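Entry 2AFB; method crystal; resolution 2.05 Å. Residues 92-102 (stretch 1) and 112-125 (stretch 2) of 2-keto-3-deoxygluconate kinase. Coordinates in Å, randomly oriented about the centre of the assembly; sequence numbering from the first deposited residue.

Stretch 1 92-102: RGGNRIGIYFL
Stretch 2 (112-125) KVVYDRAHSAISEA

Residues 99-102 and 112-116 are neighbouring antiparallel strands, their axes 4.7 Å apart at closest approach and their directions 166° apart. Ile99 pairs with Asp116, Tyr100 with Tyr115, Phe101 with Val114 and Leu102 with Val113, at CA-CA distances of 4.9, 4.5, 5.1 and 4.7 Å. The first and third are hydrogen-bonded pairs: Ile99 N to Asp116 O is 2.9 Å, Asp116 N to Ile99 O 2.8 Å, and both Phe101 N to Val114 O and Val114 N to Phe101 O are 3.0 Å. Beyond the Phe101-Val114 pair, at Leu102 and Val113, CA-H...O contacts continue the ladder, with Val113 CA 3.3 Å from Phe101 O and Leu102 CA 3.4 Å from Lys112 O.

Extended backbones (phi -101 to -135°, psi 125 to 147° in 99-102) send alternate side chains to opposite faces. Tyr100, Leu102, Val113 and Tyr115 share one. Tyr100 is p (chi1 74°, chi2 -73°), placing CD2 3.6 Å from Val113 CG1, while Tyr115 is m (-71°, -74°) and brings CD1 to 3.7 Å from Tyr100 CB. The two rings lie near parallel, at 27°, but are slid apart with centroids 6.0 Å distant, so they barely overlap. Leu102 (t, p) sets CD1 3.9 Å from Val113 CG2; Val113 is itself t. Branched and aromatic groups suit this face because they cover the strands with apolar surface.

On the other face, Phe101 (m, chi2 78°) packs CB 4.1 Å from CB of Val114 (t), and its ring edge approaches Asp116 CB, with CE1 4.3 Å away. Ile99 (m, t) lies beside Asp116, whose t rotamer (chi1 -169°, chi2 17°) presents a carboxylate to Arg96.

Arg96, buried despite its charge, is the principal polar clamp. Its backbone is extended (-153/160°), and its p, t, m side chain with chi4 -84° folds the guanidinium back to the second stretch. NH1 and NH2 each donate to Asp116 O at 3.0 Å, NH1 adds a weak bond to Ala118 O at 3.0 Å, and NH2 forms a salt bridge with Asp116 OD2 at 3.3 Å. Arginine suits the site because one planar group can serve several acceptors while its charge is balanced by the aspartate.

Beyond the strand, a type II turn runs from Arg117 to Ser120, with His119 at positive phi (70°). The chain then returns to the first stretch, where Ala121 N donates to Arg96 O at 2.9 Å. Ser120 (p) accepts from Ser123 N at OG, 3.2 Å, and Ser123 OG (chi1 p) donates to Ser120 O at 2.7 Å.

Small residues permit the close approach here. Ala121 CB lies 3.2 Å from Gly93 O, and a CB on Gly94 would clash with it at 2.7 Å; the phi values of Gly93 (153°) and Gly94 (77°) also favour glycine. Gly98 CA sits 3.9 Å from Arg117 CA. At the exposed margin, one water accepts from Asn95 N (2.9 Å) and donates to His119 O (2.9 Å) and Glu124 OE1 (3.0 Å).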

# COMPACT_ATOMS: atom_id res chain seq x y z
N ARG A 92 -24.51 19.37 13.92
CA ARG A 92 -23.07 19.65 13.88
C ARG A 92 -22.61 20.55 15.04
O ARG A 92 -23.26 21.54 15.40
CB ARG A 92 -22.69 20.28 12.53
CG ARG A 92 -23.16 19.52 11.29
CD ARG A 92 -22.65 18.05 11.20
NE ARG A 92 -21.21 18.00 11.14
CZ ARG A 92 -20.48 17.95 10.03
NH1 ARG A 92 -21.04 17.85 8.83
NH2 ARG A 92 -19.15 17.95 10.12
N GLY A 93 -21.49 20.19 15.66
CA GLY A 93 -21.05 20.91 16.83
C GLY A 93 -20.23 20.00 17.70
O GLY A 93 -19.97 18.86 17.36
N GLY A 94 -19.79 20.53 18.83
CA GLY A 94 -18.91 19.80 19.74
C GLY A 94 -17.46 19.77 19.28
O GLY A 94 -17.12 20.34 18.23
N ASN A 95 -16.67 18.98 19.99
CA ASN A 95 -15.22 19.05 19.94
C ASN A 95 -14.46 18.00 19.18
O ASN A 95 -13.41 18.30 18.63
CB ASN A 95 -14.69 19.13 21.37
CG ASN A 95 -15.17 20.36 22.03
OD1 ASN A 95 -15.12 21.44 21.43
ND2 ASN A 95 -15.77 20.21 23.21
N ARG A 96 -14.97 16.78 19.16
CA ARG A 96 -14.29 15.67 18.52
C ARG A 96 -15.31 14.62 18.06
O ARG A 96 -16.44 14.58 18.56
CB ARG A 96 -13.30 14.98 19.47
CG ARG A 96 -13.94 14.15 20.60
CD ARG A 96 -12.91 13.75 21.65
NE ARG A 96 -11.93 12.80 21.13
CZ ARG A 96 -12.11 11.49 21.08
NH1 ARG A 96 -13.22 10.92 21.55
NH2 ARG A 96 -11.17 10.73 20.58
N ILE A 97 -14.86 13.81 17.12
CA ILE A 97 -15.49 12.54 16.78
C ILE A 97 -14.94 11.43 17.64
O ILE A 97 -13.78 11.45 18.03
CB ILE A 97 -15.33 12.18 15.30
CG1 ILE A 97 -16.43 11.18 14.87
CG2 ILE A 97 -13.93 11.62 14.99
CD1 ILE A 97 -16.38 10.76 13.37
N GLY A 98 -15.80 10.51 18.01
CA GLY A 98 -15.36 9.31 18.70
C GLY A 98 -14.60 8.41 17.77
O GLY A 98 -14.78 8.46 16.54
N ILE A 99 -13.70 7.63 18.35
CA ILE A 99 -12.83 6.75 17.62
C ILE A 99 -12.79 5.37 18.26
O ILE A 99 -12.83 5.25 19.49
CB ILE A 99 -11.34 7.26 17.64
CG1 ILE A 99 -11.25 8.68 17.12
CG2 ILE A 99 -10.48 6.27 16.89
CD1 ILE A 99 -9.82 9.29 17.23
N TYR A 100 -12.65 4.33 17.45
CA TYR A 100 -12.17 3.08 17.96
C TYR A 100 -11.14 2.44 17.10
O TYR A 100 -11.18 2.57 15.87
CB TYR A 100 -13.30 2.11 18.28
CG TYR A 100 -14.04 1.41 17.17
CD1 TYR A 100 -14.95 2.09 16.36
CD2 TYR A 100 -13.88 0.03 16.98
CE1 TYR A 100 -15.70 1.41 15.39
CE2 TYR A 100 -14.64 -0.66 16.02
CZ TYR A 100 -15.55 0.02 15.23
OH TYR A 100 -16.27 -0.66 14.26
N PHE A 101 -10.18 1.80 17.78
CA PHE A 101 -9.12 1.06 17.12
C PHE A 101 -9.51 -0.39 17.17
O PHE A 101 -9.88 -0.89 18.21
CB PHE A 101 -7.80 1.24 17.82
CG PHE A 101 -7.33 2.66 17.90
CD1 PHE A 101 -7.87 3.51 18.81
CD2 PHE A 101 -6.36 3.17 17.03
CE1 PHE A 101 -7.47 4.84 18.89
CE2 PHE A 101 -5.95 4.50 17.12
CZ PHE A 101 -6.53 5.33 18.04
N LEU A 102 -9.40 -1.07 16.06
CA LEU A 102 -9.76 -2.46 15.99
C LEU A 102 -8.64 -3.31 15.43
O LEU A 102 -8.13 -3.03 14.32
CB LEU A 102 -11.00 -2.61 15.10
CG LEU A 102 -11.31 -4.06 14.72
CD1 LEU A 102 -11.95 -4.72 15.92
CD2 LEU A 102 -12.29 -4.09 13.49
N LYS A 112 -9.66 -7.30 18.93
CA LYS A 112 -9.47 -6.48 20.14
C LYS A 112 -9.85 -5.08 19.75
O LYS A 112 -9.51 -4.62 18.63
CB LYS A 112 -8.03 -6.56 20.64
CG LYS A 112 -7.69 -5.64 21.82
CD LYS A 112 -6.25 -5.83 22.31
CE LYS A 112 -5.84 -4.86 23.43
NZ LYS A 112 -6.48 -5.21 24.75
N VAL A 113 -10.62 -4.44 20.61
CA VAL A 113 -11.04 -3.07 20.42
C VAL A 113 -10.42 -2.23 21.54
O VAL A 113 -10.50 -2.58 22.70
CB VAL A 113 -12.58 -2.88 20.45
CG1 VAL A 113 -12.93 -1.41 20.09
CG2 VAL A 113 -13.29 -3.81 19.47
N VAL A 114 -9.78 -1.15 21.16
CA VAL A 114 -9.47 -0.08 22.06
C VAL A 114 -10.41 1.11 21.76
O VAL A 114 -10.28 1.74 20.74
CB VAL A 114 -8.03 0.37 21.85
CG1 VAL A 114 -7.70 1.49 22.78
CG2 VAL A 114 -7.05 -0.81 22.04
N TYR A 115 -11.31 1.44 22.67
CA TYR A 115 -12.19 2.59 22.46
C TYR A 115 -11.55 3.93 22.85
O TYR A 115 -10.87 4.04 23.87
CB TYR A 115 -13.50 2.43 23.28
CG TYR A 115 -14.38 1.37 22.71
CD1 TYR A 115 -15.10 1.59 21.52
CD2 TYR A 115 -14.42 0.10 23.28
CE1 TYR A 115 -15.88 0.60 20.96
CE2 TYR A 115 -15.19 -0.91 22.71
CZ TYR A 115 -15.92 -0.65 21.57
OH TYR A 115 -16.70 -1.64 21.02
N ASP A 116 -11.91 4.96 22.08
CA ASP A 116 -11.53 6.36 22.36
C ASP A 116 -12.69 7.27 21.95
O ASP A 116 -12.58 8.08 21.01
CB ASP A 116 -10.28 6.64 21.56
CG ASP A 116 -9.61 7.94 21.94
OD1 ASP A 116 -9.91 8.49 23.04
OD2 ASP A 116 -8.81 8.42 21.11
N ARG A 117 -13.84 7.04 22.59
CA ARG A 117 -15.11 7.64 22.22
C ARG A 117 -15.55 8.69 23.23
O ARG A 117 -16.43 9.49 22.97
CB ARG A 117 -16.18 6.54 22.00
CG ARG A 117 -16.58 5.77 23.29
CD ARG A 117 -17.47 4.51 23.04
NE ARG A 117 -18.50 4.79 22.05
CZ ARG A 117 -19.28 3.85 21.51
NH1 ARG A 117 -19.17 2.58 21.91
NH2 ARG A 117 -20.15 4.20 20.55
N ALA A 118 -14.90 8.75 24.37
CA ALA A 118 -15.34 9.67 25.41
C ALA A 118 -15.24 11.12 24.97
O ALA A 118 -14.37 11.50 24.23
CB ALA A 118 -14.56 9.45 26.66
N HIS A 119 -16.21 11.91 25.37
CA HIS A 119 -16.23 13.35 25.13
C HIS A 119 -16.46 13.68 23.66
O HIS A 119 -16.21 14.80 23.25
CB HIS A 119 -14.94 14.03 25.64
CG HIS A 119 -14.55 13.61 27.02
ND1 HIS A 119 -15.28 13.96 28.14
CD2 HIS A 119 -13.50 12.88 27.47
CE1 HIS A 119 -14.71 13.45 29.22
NE2 HIS A 119 -13.62 12.80 28.84
N SER A 120 -16.98 12.72 22.91
CA SER A 120 -17.41 12.92 21.54
C SER A 120 -18.57 13.89 21.50
O SER A 120 -19.31 14.05 22.49
CB SER A 120 -17.86 11.59 20.89
OG SER A 120 -19.05 11.09 21.52
N ALA A 121 -18.76 14.50 20.32
CA ALA A 121 -19.81 15.48 20.12
C ALA A 121 -21.20 14.88 20.46
O ALA A 121 -22.04 15.53 21.06
CB ALA A 121 -19.75 16.00 18.67
N ILE A 122 -21.45 13.63 20.07
CA ILE A 122 -22.75 13.03 20.38
C ILE A 122 -22.89 12.77 21.88
O ILE A 122 -23.98 12.95 22.43
CB ILE A 122 -23.03 11.73 19.53
CG1 ILE A 122 -24.39 11.10 19.84
CG2 ILE A 122 -21.97 10.65 19.75
CD1 ILE A 122 -25.54 11.87 19.33
N SER A 123 -21.80 12.36 22.53
CA SER A 123 -21.83 12.05 23.96
C SER A 123 -22.27 13.25 24.77
O SER A 123 -22.96 13.08 25.74
CB SER A 123 -20.50 11.49 24.47
OG SER A 123 -19.52 12.48 24.67
N GLU A 124 -21.91 14.44 24.30
CA GLU A 124 -22.19 15.71 24.93
C GLU A 124 -23.40 16.42 24.28
O GLU A 124 -23.67 17.60 24.56
CB GLU A 124 -20.92 16.60 24.78
CG GLU A 124 -19.70 15.94 25.41
CD GLU A 124 -18.51 16.87 25.52
OE1 GLU A 124 -18.46 17.85 24.74
OE2 GLU A 124 -17.64 16.61 26.40
N ALA A 125 -24.13 15.71 23.42
CA ALA A 125 -25.31 16.32 22.79
C ALA A 125 -26.41 16.68 23.83
O ALA A 125 -26.55 16.04 24.90
CB ALA A 125 -25.87 15.45 21.71
O HOH W 1 -17.52 17.12 22.03